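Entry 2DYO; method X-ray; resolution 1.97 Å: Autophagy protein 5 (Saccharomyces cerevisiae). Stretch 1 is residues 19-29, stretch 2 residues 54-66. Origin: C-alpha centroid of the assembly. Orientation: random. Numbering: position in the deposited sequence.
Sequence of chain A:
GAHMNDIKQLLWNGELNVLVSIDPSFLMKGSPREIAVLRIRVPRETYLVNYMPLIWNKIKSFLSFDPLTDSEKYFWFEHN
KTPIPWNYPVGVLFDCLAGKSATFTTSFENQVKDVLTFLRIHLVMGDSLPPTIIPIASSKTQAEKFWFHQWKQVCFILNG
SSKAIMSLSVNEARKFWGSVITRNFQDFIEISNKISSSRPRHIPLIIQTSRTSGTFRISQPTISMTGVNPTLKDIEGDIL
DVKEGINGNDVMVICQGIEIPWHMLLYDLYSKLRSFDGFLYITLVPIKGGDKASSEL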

# COMPACT_ATOMS: atom_id res chain seq x y z
N LEU A 19 6.56 9.35 9.83
CA LEU A 19 7.72 10.12 10.24
C LEU A 19 8.89 9.71 9.37
O LEU A 19 9.44 8.61 9.52
CB LEU A 19 8.05 9.84 11.71
CG LEU A 19 9.16 10.71 12.31
CD1 LEU A 19 8.78 12.18 12.16
CD2 LEU A 19 9.38 10.35 13.78
N VAL A 20 9.27 10.58 8.44
CA VAL A 20 10.39 10.29 7.56
C VAL A 20 11.67 10.94 8.06
O VAL A 20 11.69 12.13 8.39
CB VAL A 20 10.11 10.80 6.12
CG1 VAL A 20 11.32 10.52 5.23
CG2 VAL A 20 8.87 10.12 5.56
N SER A 21 12.74 10.16 8.13
CA SER A 21 14.03 10.67 8.56
C SER A 21 15.03 10.48 7.44
O SER A 21 15.08 9.42 6.81
CB SER A 21 14.50 9.93 9.81
OG SER A 21 14.69 8.56 9.53
N ILE A 22 15.82 11.51 7.18
CA ILE A 22 16.82 11.47 6.12
C ILE A 22 18.18 11.18 6.74
O ILE A 22 18.69 12.00 7.50
CB ILE A 22 16.91 12.83 5.39
CG1 ILE A 22 15.50 13.28 4.96
CG2 ILE A 22 17.84 12.72 4.19
CD1 ILE A 22 14.77 12.29 4.07
N ASP A 23 18.77 10.03 6.42
CA ASP A 23 20.07 9.68 6.98
C ASP A 23 21.09 10.79 6.71
O ASP A 23 21.09 11.39 5.64
CB ASP A 23 20.60 8.37 6.40
CG ASP A 23 20.03 7.15 7.11
OD1 ASP A 23 20.55 6.04 6.89
OD2 ASP A 23 19.05 7.30 7.88
N PRO A 24 21.97 11.06 7.68
CA PRO A 24 22.99 12.10 7.53
C PRO A 24 23.89 11.90 6.31
O PRO A 24 24.50 12.85 5.82
CB PRO A 24 23.76 12.02 8.85
CG PRO A 24 23.59 10.59 9.27
CD PRO A 24 22.13 10.34 8.95
N SER A 25 23.94 10.68 5.80
CA SER A 25 24.76 10.37 4.63
C SER A 25 24.39 11.26 3.45
O SER A 25 25.21 11.50 2.57
CB SER A 25 24.59 8.90 4.25
OG SER A 25 23.23 8.59 3.98
N PHE A 26 23.15 11.75 3.43
CA PHE A 26 22.65 12.61 2.36
C PHE A 26 22.93 14.09 2.62
O PHE A 26 22.96 14.90 1.69
CB PHE A 26 21.12 12.49 2.22
CG PHE A 26 20.65 11.18 1.66
CD1 PHE A 26 20.67 10.02 2.42
CD2 PHE A 26 20.14 11.12 0.36
CE1 PHE A 26 20.20 8.82 1.91
CE2 PHE A 26 19.66 9.92 -0.16
CZ PHE A 26 19.69 8.77 0.62
N LEU A 27 23.15 14.44 3.88
CA LEU A 27 23.34 15.83 4.27
C LEU A 27 24.75 16.31 4.58
O LEU A 27 25.66 15.54 4.89
CB LEU A 27 22.41 16.14 5.44
CG LEU A 27 20.97 15.67 5.19
CD1 LEU A 27 20.16 15.74 6.47
CD2 LEU A 27 20.34 16.54 4.10
N MET A 28 24.91 17.63 4.50
CA MET A 28 26.18 18.29 4.78
C MET A 28 26.35 18.42 6.29
O MET A 28 25.47 18.93 6.98
CB MET A 28 26.21 19.67 4.12
CG MET A 28 26.91 19.70 2.77
SD MET A 28 26.60 21.17 1.74
CE MET A 28 25.49 22.16 2.81
N LYS A 29 27.48 17.94 6.78
CA LYS A 29 27.77 17.98 8.21
C LYS A 29 27.53 19.38 8.77
O LYS A 29 28.16 20.35 8.34
CB LYS A 29 29.21 17.56 8.47
N LEU A 54 8.85 15.92 -2.58
CA LEU A 54 8.70 16.65 -1.33
C LEU A 54 9.99 16.56 -0.52
O LEU A 54 10.43 17.53 0.09
CB LEU A 54 7.54 16.07 -0.52
CG LEU A 54 7.22 16.71 0.83
CD1 LEU A 54 6.62 18.08 0.60
CD2 LEU A 54 6.24 15.82 1.60
N ILE A 55 10.59 15.37 -0.50
CA ILE A 55 11.83 15.15 0.23
C ILE A 55 12.99 15.93 -0.39
O ILE A 55 13.67 16.70 0.30
CB ILE A 55 12.20 13.65 0.25
CG1 ILE A 55 11.15 12.87 1.06
CG2 ILE A 55 13.59 13.45 0.84
CD1 ILE A 55 11.41 11.38 1.14
N TRP A 56 13.21 15.73 -1.68
CA TRP A 56 14.29 16.42 -2.37
C TRP A 56 14.19 17.94 -2.21
O TRP A 56 15.18 18.60 -1.88
CB TRP A 56 14.29 16.04 -3.85
CG TRP A 56 14.76 14.63 -4.10
CD1 TRP A 56 14.14 13.69 -4.88
CD2 TRP A 56 15.94 14.01 -3.60
NE1 TRP A 56 14.87 12.52 -4.89
CE2 TRP A 56 15.98 12.69 -4.11
CE3 TRP A 56 16.98 14.44 -2.76
CZ2 TRP A 56 17.02 11.80 -3.81
CZ3 TRP A 56 18.01 13.55 -2.46
CH2 TRP A 56 18.02 12.25 -2.99
N ASN A 57 13.01 18.49 -2.44
CA ASN A 57 12.81 19.93 -2.32
C ASN A 57 13.21 20.49 -0.96
O ASN A 57 13.58 21.66 -0.85
CB ASN A 57 11.36 20.31 -2.60
CG ASN A 57 11.11 21.80 -2.42
OD1 ASN A 57 11.65 22.63 -3.15
ND2 ASN A 57 10.29 22.14 -1.43
N LYS A 58 13.13 19.67 0.08
CA LYS A 58 13.47 20.14 1.42
C LYS A 58 14.94 20.04 1.78
O LYS A 58 15.45 20.85 2.54
CB LYS A 58 12.64 19.39 2.47
CG LYS A 58 12.91 19.87 3.89
CD LYS A 58 12.04 19.19 4.92
CE LYS A 58 12.23 19.83 6.29
NZ LYS A 58 11.33 19.27 7.33
N ILE A 59 15.63 19.04 1.22
CA ILE A 59 17.04 18.85 1.53
C ILE A 59 18.00 19.27 0.42
O ILE A 59 19.22 19.20 0.59
CB ILE A 59 17.33 17.37 1.88
CG1 ILE A 59 17.07 16.49 0.65
CG2 ILE A 59 16.44 16.92 3.03
CD1 ILE A 59 17.42 15.02 0.86
N LYS A 60 17.46 19.72 -0.70
CA LYS A 60 18.27 20.12 -1.84
C LYS A 60 19.46 21.02 -1.49
O LYS A 60 20.59 20.73 -1.84
CB LYS A 60 17.40 20.82 -2.89
CG LYS A 60 16.58 21.97 -2.33
CD LYS A 60 15.67 22.58 -3.39
CE LYS A 60 14.84 23.70 -2.80
NZ LYS A 60 13.98 24.37 -3.81
N SER A 61 19.18 22.11 -0.78
CA SER A 61 20.22 23.07 -0.40
C SER A 61 21.26 22.56 0.59
O SER A 61 22.27 23.24 0.81
CB SER A 61 19.56 24.33 0.16
OG SER A 61 18.72 24.94 -0.81
N PHE A 62 21.05 21.39 1.18
CA PHE A 62 22.01 20.87 2.15
C PHE A 62 22.59 19.50 1.80
O PHE A 62 23.23 18.87 2.64
CB PHE A 62 21.37 20.80 3.54
CG PHE A 62 20.76 22.09 4.00
CD1 PHE A 62 19.54 22.53 3.49
CD2 PHE A 62 21.42 22.89 4.93
CE1 PHE A 62 18.98 23.74 3.90
CE2 PHE A 62 20.87 24.10 5.35
CZ PHE A 62 19.65 24.53 4.83
N LEU A 63 22.36 19.05 0.57
CA LEU A 63 22.87 17.75 0.15
C LEU A 63 24.38 17.66 0.27
O LEU A 63 25.08 18.67 0.17
CB LEU A 63 22.44 17.45 -1.28
CG LEU A 63 20.94 17.21 -1.47
CD1 LEU A 63 20.66 16.87 -2.92
CD2 LEU A 63 20.49 16.07 -0.56
N SER A 64 24.88 16.45 0.50
CA SER A 64 26.31 16.22 0.64
C SER A 64 26.94 15.75 -0.66
O SER A 64 28.06 15.24 -0.66
CB SER A 64 26.56 15.17 1.73
OG SER A 64 25.99 13.93 1.37
N PHE A 65 26.24 15.93 -1.78
CA PHE A 65 26.76 15.49 -3.07
C PHE A 65 26.09 16.19 -4.24
O PHE A 65 25.09 16.89 -4.07
CB PHE A 65 26.56 13.98 -3.21
CG PHE A 65 25.12 13.57 -3.28
CD1 PHE A 65 24.46 13.51 -4.50
CD2 PHE A 65 24.41 13.26 -2.12
CE1 PHE A 65 23.11 13.15 -4.57
CE2 PHE A 65 23.07 12.90 -2.18
CZ PHE A 65 22.42 12.85 -3.41
N ASP A 66 26.65 16.00 -5.43
CA ASP A 66 26.11 16.59 -6.64
C ASP A 66 25.04 15.63 -7.16
O ASP A 66 25.36 14.61 -7.77
CB ASP A 66 27.21 16.77 -7.68

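The two stretches meet in two ways: side chains pack between strand 19-22 and helix 54-59, and backbones pair beyond them. The strand and helix axes come no closer than 11.0 Å and their directions differ by 48°, a separation that leaves room for a layer of side chains. Further along, the chains close up, with the CA atoms of L27 and L63 4.6 Å apart, as are those of M28 and S64. The contact buries 578 Å² in all, and F26, M28 and S64 cover the most.

F26 contributes 87 Å² and works through both its carbonyl and its ring. Its O accepts a hydrogen bond from S64 N at 2.7 Å, with an N-H...O angle of 142°, and also lies 3.2 Å from L63 CA in a CA-H...O contact. The ring, set by a chi1 of -70° (m), reaches W56 and F65 of stretch 2. F26 CE2 lies 4.0 Å from W56 CH2, which lies at the edge of the F26 ring; F26 CD2 lies 4.3 Å from F65 CE2 and sits at the edge of the F65 ring. These are apolar contacts between rings, without the geometry of a face-to-face stack.

M28 covers 71 Å² despite its exposure. Its N donates to F62 O at 2.8 Å and 140°, the second backbone hydrogen bond. Together with S64 N to F26 O, it frames L27 and L63 in a single beta bridge, and L27 CA adds a CA-H...O contact to F62 O at 3.5 Å. The thioether folds along the partner backbone, with M28 SD 3.3 Å from L63 O.

S64 covers 60 Å² and points its CA-to-CB bond toward stretch 1. With chi1 at 63° (p), its OG donates a hydrogen bond to S25 O at 2.8 Å. Backbone N and side-chain hydroxyl thus engage successive carbonyls, those of F26 and S25, where the 3-10 segment 24-26 gives way to the bridge.

Between strand and helix the chemistry is wholly apolar. V20 and I22, alternate residues of the strand, both direct CB toward the helix, while I55 and I59, one helical turn apart, direct theirs toward the strand. I22 touches both isoleucines, with its CD1 3.6 Å from I55 CG2 and its CG2 4.1 Å from I59 CD1. L27 links this layer to the bridge: although its CA-to-CB bond points away overall, its CD2 comes within 3.8 Å of I59 CB.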